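Local coordinates for protein cellulosomal scaffoldin (Acetivibrio cellulolyticus, PDB 3ZUC) that probably binds crystalline cellulose, being the family 3b carbohydrate-binding module, one domain of a cellulosomal scaffoldin, at residues F10-T15 with L43-T48; L28-T31 with A35-L38; V74-N77 with G82-Q85; V139-Y142 with L147-G150. All coordinates share one frame; numbering follows the deposited sequence. Where two conformers were deposited one is given.

Contact 1. Residues F10-T15 with L43-T48; sequences FFNAGT and LHYYFT. With CA (calcium ion), chain B; EDO (1,2-ethanediol), chain C.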
loop_
_atom_site.group_PDB
_atom_site.type_symbol
_atom_site.label_atom_id
_atom_site.label_comp_id
_atom_site.label_asym_id
_atom_site.label_seq_id
_atom_site.Cartn_x
_atom_site.Cartn_y
_atom_site.Cartn_z
ATOM N N PHE A 10 4.705 7.606 -0.326
ATOM C CA PHE A 10 5.156 6.241 -0.340
ATOM C C PHE A 10 6.672 6.173 -0.493
ATOM O O PHE A 10 7.261 7.025 -1.165
ATOM C CB PHE A 10 4.516 5.504 -1.540
ATOM C CG PHE A 10 4.859 4.035 -1.588
ATOM C CD1 PHE A 10 4.189 3.139 -0.779
ATOM C CD2 PHE A 10 5.889 3.568 -2.382
ATOM C CE1 PHE A 10 4.550 1.813 -0.739
ATOM C CE2 PHE A 10 6.236 2.230 -2.350
ATOM C CZ PHE A 10 5.565 1.379 -1.513
ATOM N N PHE A 11 7.284 5.120 0.056
ATOM C CA PHE A 11 8.594 4.658 -0.391
ATOM C C PHE A 11 8.755 3.204 0.021
ATOM O O PHE A 11 7.966 2.665 0.800
ATOM C CB PHE A 11 9.770 5.540 0.084
ATOM C CG PHE A 11 10.133 5.447 1.555
ATOM C CD1 PHE A 11 9.358 6.043 2.527
ATOM C CD2 PHE A 11 11.302 4.828 1.944
ATOM C CE1 PHE A 11 9.721 6.021 3.865
ATOM C CE2 PHE A 11 11.680 4.791 3.283
ATOM C CZ PHE A 11 10.897 5.395 4.242
ATOM N N ASN A 12 9.776 2.564 -0.538
ATOM C CA ASN A 12 10.119 1.194 -0.219
ATOM C C ASN A 12 11.251 1.156 0.799
ATOM O O ASN A 12 12.313 1.754 0.560
ATOM C CB ASN A 12 10.599 0.458 -1.483
ATOM C CG ASN A 12 9.474 0.203 -2.469
ATOM O OD1 ASN A 12 9.182 1.025 -3.337
ATOM N ND2 ASN A 12 8.803 -0.935 -2.309
ATOM N N ALA A 13 11.068 0.462 1.921
ATOM C CA ALA A 13 12.111 0.465 2.963
ATOM C C ALA A 13 13.331 -0.346 2.595
ATOM O O ALA A 13 14.404 -0.108 3.143
ATOM C CB ALA A 13 11.579 -0.018 4.299
ATOM N N GLY A 14 13.156 -1.327 1.713
ATOM C CA GLY A 14 14.216 -2.167 1.173
ATOM C C GLY A 14 14.116 -2.141 -0.339
ATOM O O GLY A 14 13.036 -2.345 -0.897
ATOM N N THR A 15 15.235 -1.879 -1.000
ATOM C CA THR A 15 15.227 -1.646 -2.431
ATOM C C THR A 15 16.124 -2.599 -3.235
ATOM O O THR A 15 16.474 -2.303 -4.373
ATOM C CB THR A 15 15.575 -0.197 -2.764
ATOM O OG1 THR A 15 16.832 0.107 -2.165
ATOM C CG2 THR A 15 14.498 0.760 -2.281
ATOM N N LEU A 43 -5.646 0.476 0.265
ATOM C CA LEU A 43 -4.439 0.842 -0.468
ATOM C C LEU A 43 -4.035 -0.321 -1.357
ATOM O O LEU A 43 -4.176 -1.472 -0.951
ATOM C CB LEU A 43 -3.269 1.133 0.492
ATOM C CG LEU A 43 -3.570 2.094 1.635
ATOM C CD1 LEU A 43 -2.429 2.122 2.629
ATOM C CD2 LEU A 43 -3.870 3.481 1.110
ATOM N N HIS A 44 -3.507 -0.038 -2.550
ATOM C CA HIS A 44 -2.950 -1.076 -3.415
ATOM C C HIS A 44 -1.473 -0.835 -3.739
ATOM O O HIS A 44 -1.057 0.295 -4.023
ATOM C CB HIS A 44 -3.661 -1.169 -4.772
ATOM C CG HIS A 44 -5.055 -1.676 -4.712
ATOM N ND1 HIS A 44 -5.848 -1.759 -5.837
ATOM C CD2 HIS A 44 -5.792 -2.141 -3.686
ATOM C CE1 HIS A 44 -7.032 -2.244 -5.499
ATOM N NE2 HIS A 44 -7.024 -2.485 -4.197
ATOM N N TYR A 45 -0.743 -1.939 -3.755
ATOM C CA TYR A 45 0.643 -2.005 -4.228
ATOM C C TYR A 45 0.699 -3.073 -5.324
ATOM O O TYR A 45 0.387 -4.240 -5.057
ATOM C CB TYR A 45 1.590 -2.348 -3.086
ATOM C CG TYR A 45 3.051 -2.326 -3.469
ATOM C CD1 TYR A 45 3.678 -3.447 -3.994
ATOM C CD2 TYR A 45 3.804 -1.161 -3.334
ATOM C CE1 TYR A 45 5.016 -3.415 -4.367
ATOM C CE2 TYR A 45 5.134 -1.115 -3.706
ATOM C CZ TYR A 45 5.743 -2.246 -4.213
ATOM O OH TYR A 45 7.082 -2.153 -4.537
ATOM N N TYR A 46 1.077 -2.677 -6.535
ATOM C CA TYR A 46 1.052 -3.524 -7.724
ATOM C C TYR A 46 2.440 -4.054 -8.064
ATOM O O TYR A 46 3.432 -3.315 -8.024
ATOM C CB TYR A 46 0.544 -2.700 -8.916
ATOM C CG TYR A 46 -0.868 -2.201 -8.763
ATOM C CD1 TYR A 46 -1.939 -3.007 -9.127
ATOM C CD2 TYR A 46 -1.150 -0.947 -8.241
ATOM C CE1 TYR A 46 -3.245 -2.597 -8.991
ATOM C CE2 TYR A 46 -2.456 -0.520 -8.099
ATOM C CZ TYR A 46 -3.509 -1.339 -8.468
ATOM O OH TYR A 46 -4.804 -0.879 -8.331
ATOM N N PHE A 47 2.504 -5.327 -8.437
ATOM C CA PHE A 47 3.784 -5.960 -8.663
ATOM C C PHE A 47 3.633 -7.178 -9.569
ATOM O O PHE A 47 2.522 -7.648 -9.830
ATOM C CB PHE A 47 4.434 -6.342 -7.306
ATOM C CG PHE A 47 3.660 -7.360 -6.500
ATOM C CD1 PHE A 47 2.561 -6.992 -5.726
ATOM C CD2 PHE A 47 4.048 -8.699 -6.480
ATOM C CE1 PHE A 47 1.868 -7.932 -4.977
ATOM C CE2 PHE A 47 3.366 -9.630 -5.730
ATOM C CZ PHE A 47 2.273 -9.252 -4.969
ATOM N N THR A 48 4.771 -7.693 -10.027
ATOM C CA THR A 48 4.830 -9.006 -10.652
ATOM C C THR A 48 5.428 -9.984 -9.644
ATOM O O THR A 48 6.487 -9.716 -9.061
ATOM C CB THR A 48 5.615 -9.042 -11.959
ATOM O OG1 THR A 48 6.973 -8.716 -11.686
ATOM C CG2 THR A 48 5.041 -8.074 -12.977
HETATM CA CA CA B . 8.488 -8.474 -9.857
HETATM C C1 EDO C . -8.284 -2.948 -9.388
HETATM O O1 EDO C . -8.357 -2.005 -8.323
HETATM C C2 EDO C . -6.843 -3.139 -9.815
HETATM O O2 EDO C . -6.281 -1.891 -10.237
HETATM O O HOH W 1 8.415 -8.544 -7.390
#

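Contact 2. Residues L28-T31 with A35-L38; sequences LTNT and AINL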
loop_
_atom_site.group_PDB
_atom_site.type_symbol
_atom_site.label_atom_id
_atom_site.label_comp_id
_atom_site.label_asym_id
_atom_site.label_seq_id
_atom_site.Cartn_x
_atom_site.Cartn_y
_atom_site.Cartn_z
ATOM N N LEU A 28 -0.248 8.586 4.965
ATOM C CA LEU A 28 -1.563 9.056 4.575
ATOM C C LEU A 28 -1.863 10.337 5.325
ATOM O O LEU A 28 -1.788 10.351 6.551
ATOM C CB LEU A 28 -2.624 8.021 4.926
ATOM C CG LEU A 28 -2.353 6.597 4.439
ATOM C CD1 LEU A 28 -3.499 5.691 4.871
ATOM C CD2 LEU A 28 -2.068 6.516 2.942
ATOM N N THR A 29 -2.232 11.395 4.602
ATOM C CA THR A 29 -2.522 12.693 5.212
ATOM C C THR A 29 -3.924 13.131 4.867
ATOM O O THR A 29 -4.314 13.120 3.699
ATOM C CB THR A 29 -1.525 13.767 4.736
ATOM O OG1 THR A 29 -0.187 13.354 5.024
ATOM C CG2 THR A 29 -1.778 15.116 5.431
ATOM N N ASN A 30 -4.685 13.494 5.891
ATOM C CA ASN A 30 -5.980 14.116 5.677
ATOM C C ASN A 30 -5.760 15.605 5.433
ATOM O O ASN A 30 -5.404 16.326 6.348
ATOM C CB ASN A 30 -6.873 13.887 6.894
ATOM C CG ASN A 30 -8.253 14.454 6.718
ATOM O OD1 ASN A 30 -8.532 15.193 5.772
ATOM N ND2 ASN A 30 -9.137 14.114 7.627
ATOM N N THR A 31 -5.918 16.038 4.183
ATOM C CA THR A 31 -5.647 17.423 3.812
ATOM C C THR A 31 -6.890 18.295 3.898
ATOM O O THR A 31 -6.869 19.454 3.490
ATOM C CB THR A 31 -5.080 17.499 2.386
ATOM O OG1 THR A 31 -6.040 16.993 1.457
ATOM C CG2 THR A 31 -3.809 16.696 2.273
ATOM N N ALA A 35 -12.997 14.716 9.282
ATOM C CA ALA A 35 -12.327 13.451 9.558
ATOM C C ALA A 35 -12.634 12.406 8.489
ATOM O O ALA A 35 -13.685 12.418 7.841
ATOM C CB ALA A 35 -12.728 12.926 10.931
ATOM N N ILE A 36 -11.673 11.513 8.306
ATOM C CA ILE A 36 -11.801 10.418 7.371
ATOM C C ILE A 36 -11.917 9.115 8.149
ATOM O O ILE A 36 -11.099 8.825 9.038
ATOM C CB ILE A 36 -10.572 10.373 6.445
ATOM C CG1 ILE A 36 -10.656 11.527 5.436
ATOM C CG2 ILE A 36 -10.484 9.029 5.733
ATOM C CD1 ILE A 36 -9.406 11.749 4.630
ATOM N N ASN A 37 -12.915 8.312 7.802
ATOM C CA ASN A 37 -13.097 7.001 8.424
ATOM C C ASN A 37 -12.163 5.968 7.799
ATOM O O ASN A 37 -12.372 5.547 6.656
ATOM C CB ASN A 37 -14.556 6.544 8.296
ATOM C CG ASN A 37 -14.840 5.290 9.106
ATOM O OD1 ASN A 37 -13.921 4.614 9.560
ATOM N ND2 ASN A 37 -16.111 4.961 9.270
ATOM N N LEU A 38 -11.143 5.549 8.533
ATOM C CA LEU A 38 -10.142 4.669 7.963
ATOM C C LEU A 38 -10.694 3.308 7.588
ATOM O O LEU A 38 -10.138 2.652 6.701
ATOM C CB LEU A 38 -8.963 4.515 8.913
ATOM C CG LEU A 38 -8.083 5.767 9.009
ATOM C CD1 LEU A 38 -7.127 5.646 10.185
ATOM C CD2 LEU A 38 -7.301 6.018 7.753
#

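Contact 3. Residues V74-N77 with G82-Q85; sequences VKMN and GADQ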
loop_
_atom_site.group_PDB
_atom_site.type_symbol
_atom_site.label_atom_id
_atom_site.label_comp_id
_atom_site.label_asym_id
_atom_site.label_seq_id
_atom_site.Cartn_x
_atom_site.Cartn_y
_atom_site.Cartn_z
ATOM N N VAL A 74 -4.407 -10.185 -4.577
ATOM C CA VAL A 74 -5.383 -10.367 -5.638
ATOM C C VAL A 74 -4.634 -10.430 -6.962
ATOM O O VAL A 74 -3.659 -9.714 -7.153
ATOM C CB VAL A 74 -6.397 -9.185 -5.654
ATOM C CG1 VAL A 74 -7.486 -9.435 -6.697
ATOM C CG2 VAL A 74 -6.990 -8.982 -4.279
ATOM N N LYS A 75 -5.086 -11.273 -7.889
ATOM C CA LYS A 75 -4.494 -11.306 -9.218
ATOM C C LYS A 75 -5.044 -10.183 -10.080
ATOM O O LYS A 75 -6.246 -9.898 -10.073
ATOM C CB LYS A 75 -4.776 -12.635 -9.924
ATOM C CG LYS A 75 -4.432 -13.862 -9.168
ATOM C CD LYS A 75 -3.004 -13.922 -8.954
ATOM C CE LYS A 75 -2.473 -15.366 -8.890
ATOM N NZ LYS A 75 -2.713 -15.914 -7.562
ATOM N N MET A 76 -4.161 -9.561 -10.860
ATOM C CA MET A 76 -4.587 -8.680 -11.928
ATOM C C MET A 76 -5.230 -9.506 -13.017
ATOM O O MET A 76 -4.804 -10.623 -13.311
ATOM C CB MET A 76 -3.399 -7.944 -12.505
ATOM C CG MET A 76 -2.822 -6.943 -11.581
ATOM S SD MET A 76 -3.820 -5.463 -11.373
ATOM C CE MET A 76 -3.625 -4.742 -12.989
ATOM N N ASN A 77 -6.290 -8.969 -13.613
ATOM C CA ASN A 77 -6.982 -9.656 -14.721
ATOM C C ASN A 77 -7.527 -8.650 -15.702
ATOM O O ASN A 77 -8.457 -7.936 -15.368
ATOM C CB ASN A 77 -8.167 -10.480 -14.201
ATOM C CG ASN A 77 -8.716 -11.436 -15.242
ATOM O OD1 ASN A 77 -8.681 -11.168 -16.450
ATOM N ND2 ASN A 77 -9.256 -12.548 -14.777
ATOM N N GLY A 82 4.221 -4.653 -15.482
ATOM C CA GLY A 82 4.570 -4.407 -14.109
ATOM C C GLY A 82 3.594 -4.902 -13.074
ATOM O O GLY A 82 3.829 -4.681 -11.875
ATOM N N ALA A 83 2.508 -5.545 -13.488
ATOM C CA ALA A 83 1.468 -5.886 -12.529
ATOM C C ALA A 83 0.738 -7.163 -12.927
ATOM O O ALA A 83 -0.125 -7.158 -13.811
ATOM C CB ALA A 83 0.468 -4.727 -12.413
ATOM N N ASP A 84 1.061 -8.259 -12.240
ATOM C CA ASP A 84 0.246 -9.458 -12.300
ATOM C C ASP A 84 -0.512 -9.715 -11.001
ATOM O O ASP A 84 -1.414 -10.553 -11.005
ATOM C CB ASP A 84 0.979 -10.690 -12.836
ATOM C CG ASP A 84 2.175 -11.108 -12.030
ATOM O OD1 ASP A 84 2.211 -10.916 -10.807
ATOM O OD2 ASP A 84 3.142 -11.582 -12.674
ATOM N N GLN A 85 -0.222 -8.956 -9.940
ATOM C CA GLN A 85 -0.921 -9.051 -8.665
ATOM C C GLN A 85 -0.938 -7.697 -8.004
ATOM O O GLN A 85 -0.157 -6.807 -8.350
ATOM C CB GLN A 85 -0.248 -10.049 -7.700
ATOM C CG GLN A 85 -0.175 -11.453 -8.252
ATOM C CD GLN A 85 0.081 -12.505 -7.206
ATOM O OE1 GLN A 85 -0.048 -12.266 -5.998
ATOM N NE2 GLN A 85 0.367 -13.712 -7.663
HETATM O O HOH W 2 -2.060 -14.179 -5.237
#

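Contact 4. Residues V139-Y142 with L147-G150; sequences VTAY and LIWG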
loop_
_atom_site.group_PDB
_atom_site.type_symbol
_atom_site.label_atom_id
_atom_site.label_comp_id
_atom_site.label_asym_id
_atom_site.label_seq_id
_atom_site.Cartn_x
_atom_site.Cartn_y
_atom_site.Cartn_z
ATOM N N VAL A 139 1.114 3.873 -6.584
ATOM C CA VAL A 139 0.251 3.172 -5.635
ATOM C C VAL A 139 -1.113 3.854 -5.679
ATOM O O VAL A 139 -1.207 5.028 -6.048
ATOM C CB VAL A 139 0.829 3.141 -4.194
ATOM C CG1 VAL A 139 2.081 2.298 -4.152
ATOM C CG2 VAL A 139 1.091 4.561 -3.661
ATOM N N THR A 140 -2.151 3.113 -5.329
ATOM C CA THR A 140 -3.497 3.671 -5.345
ATOM C C THR A 140 -4.148 3.580 -3.980
ATOM O O THR A 140 -3.773 2.747 -3.134
ATOM C CB THR A 140 -4.372 3.020 -6.432
ATOM O OG1 THR A 140 -4.380 1.615 -6.185
ATOM C CG2 THR A 140 -3.850 3.316 -7.836
ATOM N N ALA A 141 -5.137 4.442 -3.767
ATOM C CA ALA A 141 -5.957 4.381 -2.566
ATOM C C ALA A 141 -7.407 4.560 -2.956
ATOM O O ALA A 141 -7.723 5.126 -4.014
ATOM C CB ALA A 141 -5.568 5.458 -1.554
ATOM N N TYR A 142 -8.268 4.074 -2.074
ATOM C CA TYR A 142 -9.706 3.982 -2.283
ATOM C C TYR A 142 -10.426 4.393 -1.024
ATOM O O TYR A 142 -9.924 4.160 0.085
ATOM C CB TYR A 142 -10.118 2.523 -2.611
ATOM C CG TYR A 142 -9.357 1.982 -3.786
ATOM C CD1 TYR A 142 -8.057 1.519 -3.625
ATOM C CD2 TYR A 142 -9.886 2.004 -5.069
ATOM C CE1 TYR A 142 -7.296 1.133 -4.698
ATOM C CE2 TYR A 142 -9.140 1.588 -6.158
ATOM C CZ TYR A 142 -7.824 1.180 -5.970
ATOM O OH TYR A 142 -7.023 0.830 -7.012
ATOM N N LEU A 147 -11.844 4.683 -6.258
ATOM C CA LEU A 147 -10.491 5.222 -6.365
ATOM C C LEU A 147 -10.471 6.692 -5.946
ATOM O O LEU A 147 -11.288 7.486 -6.426
ATOM C CB LEU A 147 -10.014 5.071 -7.809
ATOM C CG LEU A 147 -8.600 5.535 -8.134
ATOM C CD1 LEU A 147 -7.557 4.625 -7.506
ATOM C CD2 LEU A 147 -8.399 5.624 -9.638
ATOM N N ILE A 148 -9.481 7.049 -5.118
ATOM C CA ILE A 148 -9.278 8.424 -4.681
ATOM C C ILE A 148 -7.830 8.900 -4.843
ATOM O O ILE A 148 -7.557 10.078 -4.611
ATOM C CB ILE A 148 -9.744 8.670 -3.230
ATOM C CG1 ILE A 148 -8.899 7.877 -2.227
ATOM C CG2 ILE A 148 -11.228 8.390 -3.101
ATOM C CD1 ILE A 148 -9.194 8.191 -0.771
ATOM N N TRP A 149 -6.909 8.045 -5.278
ATOM C CA TRP A 149 -5.517 8.450 -5.431
ATOM C C TRP A 149 -4.835 7.517 -6.396
ATOM O O TRP A 149 -4.940 6.287 -6.245
ATOM C CB TRP A 149 -4.755 8.365 -4.081
ATOM C CG TRP A 149 -3.304 8.694 -4.247
ATOM C CD1 TRP A 149 -2.294 7.847 -4.608
ATOM C CD2 TRP A 149 -2.710 9.999 -4.137
ATOM N NE1 TRP A 149 -1.128 8.540 -4.760
ATOM C CE2 TRP A 149 -1.346 9.861 -4.456
ATOM C CE3 TRP A 149 -3.199 11.261 -3.787
ATOM C CZ2 TRP A 149 -0.470 10.946 -4.429
ATOM C CZ3 TRP A 149 -2.324 12.316 -3.759
ATOM C CH2 TRP A 149 -0.979 12.155 -4.077
ATOM N N GLY A 150 -4.079 8.073 -7.331
ATOM C CA GLY A 150 -3.146 7.308 -8.135
ATOM C C GLY A 150 -3.721 6.804 -9.451
ATOM O O GLY A 150 -4.847 7.105 -9.831
#

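Contact 1. Residues F10-T15 with L43-T48
The backbones of Phe10 and Tyr45 stand well apart, with 10.2 Å between their CA atoms, and no main-chain bond joins 10-15 to 43-48. Between these two segments the contact is made by side chains. Tyr45 points across: its CG is anti to the backbone N (chi1 -175°), which sends the ring toward Phe10 and Asn12. CE2 of Tyr45 lies 3.3 Å from CZ of Phe10. The two side chains cross at about a right angle, and the ring planes are turned 37° from each other, an oblique meeting. At the far end of the tyrosine, ND2 of Asn12 donates to OH of Tyr45 over 3.1 Å, with the oxygen tilted out of the amide plane. The other end of that amide is held elsewhere, as OD1 of Asn12 accepts from the backbone of Asn127. The amide is thus gripped at both ends.

Just past the end of strand 42-47, Thr48 binds the calcium ion twice, through its carbonyl O at 2.5 Å and through OG1 at 2.4 Å. Asp50, Asn119, Asp122 and Asp123 complete the site with a water. The contact bridges the interior of a beta sandwich. Strand 6-12 lies between 24-30 and 134-135 in one sheet, and strand 42-47 lies between 83-91 and 140-143 in the other.

Contact 2. Residues L28-T31 with A35-L38
Asn30 ND2, which packs against Ala35 and Ile36, is gripped by two carbonyl oxygens, those of Asn34 and Leu98. The oxygen of the same amide, OD1, accepts from the backbone N of Gly32. All three bonds run to residues outside 28-31 and 35-38, and together they should fix the rotation of the amide. No hydrogen bond crosses directly between the two segments.

What does cross is packing. The side chain of Asn30 leaves the strand with CG anti to the backbone N (chi1 -178°), which carries the amide toward Ile36. The ethyl branch of Ile36 comes up against it: CD1 lies 3.6 Å from CG of Asn30. CG1 of Ile36 sits 3.7 Å from ND2 of Asn30. On the nitrogen side, ND2 of Asn30 also lies 3.8 Å from CA of Ala35. The two backbones stay further apart, with 7.1 Å between the CA atoms of Asn30 and Ile36.

Leu6 and Val41 also touch Ile36. Strand 24-30 ends here, and the short strand 36-37 pairs with 97-98 in a small sheet of its own. At this end of the beta sandwich the amide of Asn30 links the turn after strand 24-30 to strand 97-98 of that two-stranded sheet.

Contact 3. Residues V74-N77 with G82-Q85
Met76 and Asp84 join the tightly packed part of this contact: N of Met76 donates to O of Asp84 over 2.9 Å, and the angle at the hydrogen is 155°. One residue back, Lys75 and Gln85 form an antiparallel non-hydrogen-bonded pair. Beside them, CA of Gln85 makes a C-H...O contact of 3.2 Å with O of Val74. Two successive bends in the Met76 chain (chi2 -73°, chi3 -69°) fold it back over Ala83. Its CG lies 3.5 Å from O of Ala83, and both CG and CE of Met76 come within 4.1 Å of CB of Ala83. Tyr46 and Pro153 touch Met76 and Ala83 as well.

The side toward Lys75 is looser and partly wet. Lys75 and Gln85 run side by side and point the same way, with CE of Lys75 3.5 Å from NE2 of Gln85. No direct bond joins their polar ends. Instead a water accepts from NZ of Lys75 and donates to OE1 of Gln85. Asp52 reaches both side chains: it forms a salt bridge with NZ of Lys75 and accepts from NE2 of Gln85.

Asp84 OD1 accepts from the backbone N of Val49, close to calcium ligand Thr48. The backbone N atoms of Asp84 and Gln85 both bond to O of Phe47. This is a classic beta bulge, where strand 83-91 pairs with strand 42-47 beside the hairpin turn.

Contact 4. Residues V139-Y142 with L147-G150
Tyr142 lies across Leu147, its partner in an antiparallel non-hydrogen-bonded pair. From CB, the ring leaves with CG anti to the carbonyl carbon (chi1 -55°), and this turns one side of it toward the neighbouring strand. CD2 meets the leucine backbone first, 3.5 Å from CA of Leu147. CE2 comes next, 3.7 Å from CD1 of Leu147. CZ and OH continue past the same methyl. At the tip, OH of Tyr142 accepts a hydrogen bond of 2.9 Å from OG1 of Thr140, and it is also hydrogen-bonded to OE2 of Glu152. The ring further meets that of His44 at an oblique angle.

Strands 140-143 and 146-149 form a hairpin at the border of one sheet of the sandwich, and a classic beta bulge interrupts it. Ile148 and Trp149 share one partner, Ala141, and the pairing slips by one residue. O of Ala141 takes a nearly straight bond of 2.8 Å from N of Ile148, at 174°. A second, weak bond comes to it from N of Trp149. In return N of Ala141 donates to O of Trp149 over 3.1 Å.

The side chain of Trp149 shares a face of the sheet with Ala141, the other face from Tyr142 and Leu147. Its CD1 lies 3.3 Å from O of Val139, which meets the indole at its edge, in the ring plane. This buried carbonyl has no hydrogen-bond partner in the model. NE1 of Trp149 donates to O of Trp136.

From the N terminus, strand 6-12 opens contact 1, which closes only when the chain reaches 43-48. Contact 2 lies within that loop: its two segments close a short turn between strands 24-30 and 36-37. Contacts 3 and 4 follow in series, each a local hairpin, and no loops cross. Contact 1 ties the two sheets together. Contact 2 lies at one end of the sandwich, and contact 3 at the other, close to the calcium site. Segment 43-48 is the common neighbour: Phe47 bonds to the bulge of contact 3, and His44 N bonds to Thr140 O of contact 4. Leu43 also packs on Leu28 of contact 2.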